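Local coordinates for protein tRNA threonylcarbamoyladenosine dehydratase (PDB 4D79) that catalyses the ATP-dependent dehydration of threonylcarbamoyladenosine at position 37 of tRNAs to its cyclic form, and can also accept sulfur from the cysteine desulfurase CsdA in vitro, at residues D7-R10 and Q11-G15. Residues are numbered along the deposited sequence; the frame is centred on the assembly and turned at random.
Sequences DAWR and QRFGG
The indole of W9 receives the edge of the F13 phenyl ring over one of its faces, in a T-shaped pair whose planes stand at 60°. CD2 of F13 does the touching: it sits toward the rim of the five-membered ring, 3.6 Å from W9 CD1, while the centroids of the W9 five-membered ring and the F13 ring are 5.0 Å apart. The F13 ring in turn carries CB of its neighbour R12 over one face, again near the rim. Two different first torsions bring the rings together from positions four residues apart: W9 has CG anti to its own backbone N (chi1 -166°), whereas F13 sets CG beside its N (chi1 -59°). The third flat group, the guanidinium of R10, is engaged at its edge, where NH2 forms a salt bridge with D7 OD1, 2.6 Å away and close to the guanidinium plane; a bend at chi3 turns the arginine back toward the aspartate. R12 lays NH1 obliquely against the methyl CB of A8 at 3.7 Å. At Q11, by contrast, a water bridges OE1 to the carbonyl O of D7. That oxygen thus accepts twice, from the water and from the amide N of Q11 at 3.0 Å. The same i to i+4 pattern joins R12 N to A8 O and F13 N to W9 O. On the buried side, W9 and F13 pack against N97 and helix 22-29, while Q11, R12 and F13 also meet T68, V67 and T70 of the second subunit. These are the first turns of an amphipathic N-terminal helix, with an i/i+4 aromatic pair on its inner side and an i/i+3 salt bridge on its exposed one, at the dimer interface of a HesA/MoeB/ThiF-family protein.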
ATOM      1  N   ASP B   7       6.064  14.742 -23.038  1.00 23.87           N
ATOM      2  CA  ASP B   7       7.186  15.064 -22.167  1.00 17.25           C
ATOM      3  C   ASP B   7       6.737  15.111 -20.720  1.00 26.73           C
ATOM      4  O   ASP B   7       7.452  14.640 -19.841  1.00 19.91           O
ATOM      5  CB  ASP B   7       7.808  16.407 -22.558  1.00 19.09           C
ATOM      6  CG  ASP B   7       8.684  16.324 -23.819  1.00 27.16           C
ATOM      7  OD1 ASP B   7       9.109  15.222 -24.235  1.00 28.50           O
ATOM      8  OD2 ASP B   7       8.985  17.397 -24.372  1.00 27.75           O
ATOM      9  N   ALA B   8       5.533  15.624 -20.461  1.00 21.15           N
ATOM     10  CA  ALA B   8       4.995  15.625 -19.099  1.00 22.39           C
ATOM     11  C   ALA B   8       4.814  14.212 -18.549  1.00 21.63           C
ATOM     12  O   ALA B   8       5.108  13.957 -17.379  1.00 20.18           O
ATOM     13  CB  ALA B   8       3.680  16.388 -19.055  1.00 24.15           C
ATOM     14  N   TRP B   9       4.291  13.299 -19.368  1.00 15.51           N
ATOM     15  CA  TRP B   9       4.175  11.900 -18.993  1.00 20.69           C
ATOM     16  C   TRP B   9       5.528  11.316 -18.623  1.00 21.07           C
ATOM     17  O   TRP B   9       5.643  10.553 -17.646  1.00 16.99           O
ATOM     18  CB  TRP B   9       3.557  11.149 -20.158  1.00 17.87           C
ATOM     19  CG  TRP B   9       3.049   9.760 -19.893  1.00 15.59           C
ATOM     20  CD1 TRP B   9       3.772   8.676 -19.556  1.00 20.40           C
ATOM     21  CD2 TRP B   9       1.701   9.337 -20.001  1.00 17.41           C
ATOM     22  NE1 TRP B   9       2.954   7.586 -19.439  1.00 18.04           N
ATOM     23  CE2 TRP B   9       1.671   7.970 -19.707  1.00 16.69           C
ATOM     24  CE3 TRP B   9       0.507   9.985 -20.334  1.00 21.37           C
ATOM     25  CZ2 TRP B   9       0.488   7.234 -19.714  1.00 22.00           C
ATOM     26  CZ3 TRP B   9      -0.654   9.260 -20.359  1.00 28.02           C
ATOM     27  CH2 TRP B   9      -0.659   7.896 -20.058  1.00 24.21           C
ATOM     28  N   ARG B  10       6.563  11.608 -19.413  1.00 19.84           N
ATOM     29  CA  ARG B  10       7.880  11.101 -19.041  1.00 21.60           C
ATOM     30  C   ARG B  10       8.396  11.724 -17.740  1.00 21.01           C
ATOM     31  O   ARG B  10       9.181  11.090 -17.036  1.00 22.87           O
ATOM     32  CB  ARG B  10       8.892  11.297 -20.161  1.00 21.54           C
ATOM     33  CG  ARG B  10       8.911  10.177 -21.192  1.00 23.77           C
ATOM     34  CD  ARG B  10      10.099  10.349 -22.157  1.00 25.16           C
ATOM     35  NE  ARG B  10       9.859  11.531 -22.935  1.00 45.57           N
ATOM     36  CZ  ARG B  10       9.136  11.558 -24.044  1.00 59.03           C
ATOM     37  NH1 ARG B  10       8.603  10.458 -24.561  1.00 31.67           N
ATOM     38  NH2 ARG B  10       8.959  12.704 -24.642  1.00 35.99           N
ATOM     39  N   GLN B  11       8.007  12.954 -17.408  1.00 18.21           N
ATOM     40  CA  GLN B  11       8.421  13.498 -16.112  1.00 22.32           C
ATOM     41  C   GLN B  11       7.720  12.755 -14.981  1.00 25.01           C
ATOM     42  O   GLN B  11       8.323  12.465 -13.941  1.00 23.33           O
ATOM     43  CB  GLN B  11       8.099  14.988 -16.024  1.00 19.38           C
ATOM     44  CG  GLN B  11       9.023  15.869 -16.893  1.00 28.42           C
ATOM     45  CD  GLN B  11      10.480  15.596 -16.639  1.00108.74           C
ATOM     46  OE1 GLN B  11      11.169  14.989 -17.465  1.00 41.89           O
ATOM     47  NE2 GLN B  11      10.955  16.012 -15.479  1.00 39.82           N
ATOM     48  N   ARG B  12       6.426  12.490 -15.149  1.00 19.99           N
ATOM     49  CA  ARG B  12       5.664  11.791 -14.111  1.00 17.35           C
ATOM     50  C   ARG B  12       6.146  10.356 -13.949  1.00 17.63           C
ATOM     51  O   ARG B  12       6.229   9.852 -12.825  1.00 19.71           O
ATOM     52  CB  ARG B  12       4.182  11.827 -14.443  1.00 15.84           C
ATOM     53  CG  ARG B  12       3.569  13.196 -14.377  1.00 19.10           C
ATOM     54  CD  ARG B  12       2.061  13.164 -14.597  1.00 25.63           C
ATOM     55  NE  ARG B  12       1.546  14.490 -14.291  1.00 29.46           N
ATOM     56  CZ  ARG B  12       1.292  15.442 -15.175  1.00 31.93           C
ATOM     57  NH1 ARG B  12       1.359  15.216 -16.486  1.00 30.62           N
ATOM     58  NH2 ARG B  12       0.855  16.604 -14.736  1.00 34.29           N
ATOM     59  N   PHE B  13       6.492   9.683 -15.063  1.00 20.17           N
ATOM     60  CA  PHE B  13       6.680   8.231 -15.041  1.00 15.35           C
ATOM     61  C   PHE B  13       8.067   7.797 -15.498  1.00 14.11           C
ATOM     62  O   PHE B  13       8.288   6.618 -15.764  1.00 19.30           O
ATOM     63  CB  PHE B  13       5.562   7.560 -15.842  1.00 19.48           C
ATOM     64  CG  PHE B  13       4.209   7.887 -15.300  1.00 15.26           C
ATOM     65  CD1 PHE B  13       3.839   7.467 -14.017  1.00 20.33           C
ATOM     66  CD2 PHE B  13       3.315   8.631 -16.029  1.00 16.46           C
ATOM     67  CE1 PHE B  13       2.589   7.794 -13.504  1.00 17.14           C
ATOM     68  CE2 PHE B  13       2.077   8.952 -15.518  1.00 20.10           C
ATOM     69  CZ  PHE B  13       1.724   8.556 -14.243  1.00 19.32           C
ATOM     70  N   GLY B  14       9.051   8.704 -15.447  1.00 18.10           N
ATOM     71  CA  GLY B  14      10.427   8.312 -15.744  1.00 21.36           C
ATOM     72  C   GLY B  14      10.917   7.172 -14.869  1.00 16.22           C
ATOM     73  O   GLY B  14      11.604   6.264 -15.342  1.00 21.02           O
ATOM     74  N   GLY B  15      10.556   7.191 -13.582  1.00 20.63           N
ATOM     75  CA  GLY B  15      10.928   6.099 -12.699  1.00 22.78           C
ATOM     76  C   GLY B  15      10.284   4.770 -13.068  1.00 17.12           C
ATOM     77  O   GLY B  15      10.867   3.708 -12.832  1.00 19.84           O
TER
HETATM   78  O   HOH W   1      10.218  14.904 -20.042  1.00 26.02           O